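PDB 3EAF: ABC transporter, substrate binding protein from Aeropyrum pernix, which probably serves as the substrate-binding component of an ABC transporter, capturing a solute and passing it to the membrane permease. Local coordinates for residues A64-Y67 with Y68-F71; W83-A86 with D87-L91. All blocks are in the same frame, centred on the assembly; numbering follows the deposited sequence.

Contact 1 of 2, residues A64-Y67 with Y68-F71; sequences AEEY and YREF
Four successive backbone bonds run along this stretch of helix 61-74: Y68 N to A64 O, R69 N to E65 O, E70 N to E66 O and F71 N to Y67 O, the last the shortest at 2.8 Å. Charged side chains line the outer surface. R69 bends at chi3 (-61°) and folds back over the preceding turn, one guanidinium face lying on E65 O, while its NH2 comes 3.4 Å from E66 CG. The E65 carboxylate meets R69 through a water, 2.6 Å from E65 OE1 and 2.8 Å from R69 NH1; E65 OE2 is salt-bridged to K90. The helix packs against the six-stranded sheet of one lobe of a periplasmic-binding-protein fold, with Y68 and F71 both touching I80 of strand 79-82. Y67 and E70 run side by side and point the same way, ring and carboxylate planes 21° apart, E70 OE1 being 3.4 Å from Y67 CD1 and salt-bridged to R55. F71 turns one ring face to Y67 O, with CG at 3.2 Å, and an alanine here would probably open a gap against I53 and I80 and take away the ring that covers Y67 O.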
loop_
_atom_site.group_PDB
_atom_site.type_symbol
_atom_site.label_atom_id
_atom_site.label_comp_id
_atom_site.label_asym_id
_atom_site.label_seq_id
_atom_site.Cartn_x
_atom_site.Cartn_y
_atom_site.Cartn_z
ATOM N N ALA A 64 -3.066 12.467 13.900
ATOM C CA ALA A 64 -1.917 12.401 12.981
ATOM C C ALA A 64 -1.039 13.661 13.050
ATOM O O ALA A 64 0.189 13.571 13.159
ATOM C CB ALA A 64 -2.384 12.181 11.558
ATOM N N GLU A 65 -1.676 14.828 12.981
ATOM C CA GLU A 65 -0.959 16.108 13.039
ATOM C C GLU A 65 -0.322 16.369 14.413
ATOM O O GLU A 65 0.756 16.962 14.503
ATOM C CB GLU A 65 -1.888 17.258 12.634
ATOM C CG GLU A 65 -2.444 17.126 11.213
ATOM C CD GLU A 65 -3.220 18.344 10.751
ATOM O OE1 GLU A 65 -2.970 19.453 11.275
ATOM O OE2 GLU A 65 -4.085 18.194 9.857
ATOM N N GLU A 66 -0.984 15.917 15.474
ATOM C CA GLU A 66 -0.430 16.017 16.829
ATOM C C GLU A 66 0.839 15.165 17.010
ATOM O O GLU A 66 1.846 15.640 17.552
ATOM C CB GLU A 66 -1.495 15.657 17.867
ATOM C CG GLU A 66 -2.511 16.783 18.092
ATOM C CD GLU A 66 -3.830 16.313 18.682
ATOM O OE1 GLU A 66 -4.021 15.092 18.876
ATOM O OE2 GLU A 66 -4.688 17.181 18.948
ATOM N N TYR A 67 0.790 13.917 16.547
ATOM C CA TYR A 67 1.955 13.033 16.616
ATOM C C TYR A 67 3.085 13.460 15.684
ATOM O O TYR A 67 4.258 13.225 15.989
ATOM C CB TYR A 67 1.565 11.578 16.361
ATOM C CG TYR A 67 0.757 10.943 17.473
ATOM C CD1 TYR A 67 0.976 11.281 18.810
ATOM C CD2 TYR A 67 -0.216 9.984 17.193
ATOM C CE1 TYR A 67 0.235 10.689 19.835
ATOM C CE2 TYR A 67 -0.946 9.381 18.209
ATOM C CZ TYR A 67 -0.721 9.746 19.526
ATOM O OH TYR A 67 -1.445 9.154 20.538
ATOM N N TYR A 68 2.739 14.087 14.561
ATOM C CA TYR A 68 3.749 14.651 13.662
ATOM C C TYR A 68 4.559 15.745 14.354
ATOM O O TYR A 68 5.789 15.752 14.289
ATOM C CB TYR A 68 3.136 15.221 12.377
ATOM C CG TYR A 68 4.195 15.886 11.518
ATOM C CD1 TYR A 68 5.091 15.112 10.773
ATOM C CD2 TYR A 68 4.342 17.279 11.488
ATOM C CE1 TYR A 68 6.090 15.704 10.005
ATOM C CE2 TYR A 68 5.350 17.884 10.714
ATOM C CZ TYR A 68 6.215 17.087 9.979
ATOM O OH TYR A 68 7.206 17.650 9.204
ATOM N N ARG A 69 3.854 16.673 15.004
ATOM C CA ARG A 69 4.505 17.737 15.756
ATOM C C ARG A 69 5.376 17.164 16.882
ATOM O O ARG A 69 6.488 17.625 17.082
ATOM C CB ARG A 69 3.491 18.773 16.260
ATOM C CG ARG A 69 2.860 19.607 15.127
ATOM C CD ARG A 69 2.035 20.798 15.632
ATOM N NE ARG A 69 0.910 20.388 16.478
ATOM C CZ ARG A 69 -0.313 20.100 16.030
ATOM N NH1 ARG A 69 -0.599 20.167 14.730
ATOM N NH2 ARG A 69 -1.258 19.740 16.889
ATOM N N GLU A 70 4.882 16.131 17.569
ATOM C CA GLU A 70 5.659 15.407 18.579
ATOM C C GLU A 70 6.927 14.769 17.997
ATOM O O GLU A 70 8.015 14.931 18.553
ATOM C CB GLU A 70 4.807 14.335 19.278
ATOM C CG GLU A 70 5.579 13.540 20.340
ATOM C CD GLU A 70 4.734 12.514 21.091
ATOM O OE1 GLU A 70 3.809 11.919 20.497
ATOM O OE2 GLU A 70 5.016 12.280 22.285
ATOM N N PHE A 71 6.783 14.037 16.892
ATOM C CA PHE A 71 7.936 13.446 16.203
ATOM C C PHE A 71 8.996 14.510 15.899
ATOM O O PHE A 71 10.176 14.313 16.190
ATOM C CB PHE A 71 7.522 12.762 14.886
ATOM C CG PHE A 71 6.776 11.460 15.055
ATOM C CD1 PHE A 71 6.927 10.676 16.195
ATOM C CD2 PHE A 71 5.947 10.996 14.032
ATOM C CE1 PHE A 71 6.240 9.464 16.321
ATOM C CE2 PHE A 71 5.256 9.794 14.150
ATOM C CZ PHE A 71 5.402 9.023 15.297
HETATM O O HOH W 1 -3.210 20.275 13.743
#

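Contact 2 of 2, residues W83-A86 with D87-L91; sequences WGTA and DTEKL
G84 sits at the N-cap of helix 85-98, and its carbonyl opens the run of i to i+4 bonds: T88 N to G84 O at 2.9 Å, E89 N to T85 O and K90 N to A86 O. W83 precedes the helix in a loop, just after strand 79-82, so the contact forms the first turn of the helix in a beta-alpha-beta crossover that continues to strand 101-104.

The T88 side chain turns back onto the same carbonyl. With OG1 beside its own backbone N (chi1 -48°), the hydroxyl donates to G84 O over a short 2.5 Å, from above the carbonyl plane, while the T88 amide approaches nearer that plane. D87 takes the less common rotamer with CG between its backbone N and carbonyl carbon (chi1 50°), which folds the carboxylate back over the cap. D87 OD1, 3.4 Å from G84 CA, is hydrogen-bonded to Y57 OH; a CB on G84 would collide with it. A water ties the turn together, accepting from W83 N and donating to D87 OD2 (2.6 Å) and T88 OG1 (2.9 Å). Farther along, T85 and E89 lie side by side, with T85 CG2 3.5 Å from E89 OE2; T85 OG1 is hydrogen-bonded to S106 OG, and E89 OE2 to S108 OG. The W83 indole leads away toward Y24, Y59 and W233, its NE1 bonded to T17.

Two donors from one residue thus grip G84 O, and the buried D87 carboxylate has a tyrosine hydroxyl and a water as partners. Its negative charge, close to the helix N-terminus, is probably stabilised by the helix dipole.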
loop_
_atom_site.group_PDB
_atom_site.type_symbol
_atom_site.label_atom_id
_atom_site.label_comp_id
_atom_site.label_asym_id
_atom_site.label_seq_id
_atom_site.Cartn_x
_atom_site.Cartn_y
_atom_site.Cartn_z
ATOM N N TRP A 83 1.283 6.256 7.410
ATOM C CA TRP A 83 0.095 5.456 7.141
ATOM C C TRP A 83 -0.895 6.098 6.138
ATOM O O TRP A 83 -0.727 5.946 4.928
ATOM C CB TRP A 83 -0.589 5.046 8.464
ATOM C CG TRP A 83 -1.786 4.152 8.277
ATOM C CD1 TRP A 83 -3.102 4.484 8.462
ATOM C CD2 TRP A 83 -1.774 2.784 7.839
ATOM N NE1 TRP A 83 -3.910 3.403 8.168
ATOM C CE2 TRP A 83 -3.118 2.348 7.789
ATOM C CE3 TRP A 83 -0.754 1.886 7.487
ATOM C CZ2 TRP A 83 -3.471 1.050 7.394
ATOM C CZ3 TRP A 83 -1.108 0.592 7.097
ATOM C CH2 TRP A 83 -2.457 0.192 7.049
ATOM N N GLY A 84 -1.901 6.812 6.635
ATOM C CA GLY A 84 -3.110 7.107 5.846
ATOM C C GLY A 84 -2.954 8.121 4.729
ATOM O O GLY A 84 -2.149 9.044 4.832
ATOM N N THR A 85 -3.725 7.949 3.654
ATOM C CA THR A 85 -3.679 8.884 2.515
ATOM C C THR A 85 -3.996 10.328 2.915
ATOM O O THR A 85 -3.240 11.245 2.568
ATOM C CB THR A 85 -4.602 8.434 1.350
ATOM O OG1 THR A 85 -4.028 7.296 0.708
ATOM C CG2 THR A 85 -4.775 9.550 0.304
ATOM N N ALA A 86 -5.101 10.522 3.637
ATOM C CA ALA A 86 -5.523 11.863 4.058
ATOM C C ALA A 86 -4.425 12.587 4.835
ATOM O O ALA A 86 -4.017 13.684 4.451
ATOM C CB ALA A 86 -6.830 11.812 4.880
ATOM N N ASP A 87 -3.936 11.971 5.911
ATOM C CA ASP A 87 -2.894 12.615 6.716
ATOM C C ASP A 87 -1.541 12.768 6.005
ATOM O O ASP A 87 -0.898 13.813 6.133
ATOM C CB ASP A 87 -2.746 11.995 8.116
ATOM C CG ASP A 87 -2.628 10.483 8.097
ATOM O OD1 ASP A 87 -3.657 9.789 7.927
ATOM O OD2 ASP A 87 -1.508 9.985 8.310
ATOM N N THR A 88 -1.124 11.745 5.253
ATOM C CA THR A 88 0.137 11.808 4.507
ATOM C C THR A 88 0.109 12.951 3.492
ATOM O O THR A 88 1.103 13.675 3.350
ATOM C CB THR A 88 0.504 10.463 3.815
ATOM O OG1 THR A 88 0.360 9.375 4.735
ATOM C CG2 THR A 88 1.941 10.490 3.304
ATOM N N GLU A 89 -1.024 13.101 2.794
ATOM C CA GLU A 89 -1.244 14.206 1.845
ATOM C C GLU A 89 -1.237 15.573 2.523
ATOM O O GLU A 89 -0.578 16.511 2.050
ATOM C CB GLU A 89 -2.553 14.015 1.061
ATOM C CG GLU A 89 -2.432 13.093 -0.158
ATOM C CD GLU A 89 -3.726 12.950 -0.951
ATOM O OE1 GLU A 89 -4.678 13.713 -0.683
ATOM O OE2 GLU A 89 -3.785 12.068 -1.842
ATOM N N LYS A 90 -1.978 15.675 3.625
ATOM C CA LYS A 90 -2.063 16.903 4.410
ATOM C C LYS A 90 -0.683 17.364 4.881
ATOM O O LYS A 90 -0.378 18.561 4.845
ATOM C CB LYS A 90 -3.007 16.702 5.604
ATOM C CG LYS A 90 -3.112 17.884 6.588
ATOM C CD LYS A 90 -4.003 19.007 6.055
ATOM C CE LYS A 90 -4.338 20.036 7.156
ATOM N NZ LYS A 90 -5.513 19.628 8.009
ATOM N N LEU A 91 0.151 16.410 5.294
ATOM C CA LEU A 91 1.477 16.724 5.833
ATOM C C LEU A 91 2.573 16.883 4.784
ATOM O O LEU A 91 3.661 17.360 5.104
ATOM C CB LEU A 91 1.900 15.667 6.847
ATOM C CG LEU A 91 1.121 15.629 8.165
ATOM C CD1 LEU A 91 1.367 14.307 8.874
ATOM C CD2 LEU A 91 1.489 16.815 9.061
HETATM O O HOH W 2 0.840 9.168 7.572
#

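Contact 1 lies within helix 61-74 and is only partly buried, whereas contact 2 forms the buried start of helix 85-98, nearer the centre of the chain. The two helices flank strand 79-82 in sequence and meet directly: the salt bridge between E65 and K90 joins the contacts at their outer side, A64 CB packs on D87 CB, and the Y68 ring leans on L91. Contact 1 pairs an outward row of charges, partly bridged by water, with Y68 and F71 turned inward to the sheet. Contact 2 instead buries most of its polar groups around G84, where carbonyl, hydroxyl, carboxylate and water gather at a helix start, and leaves E89 and K90 as its outer edge.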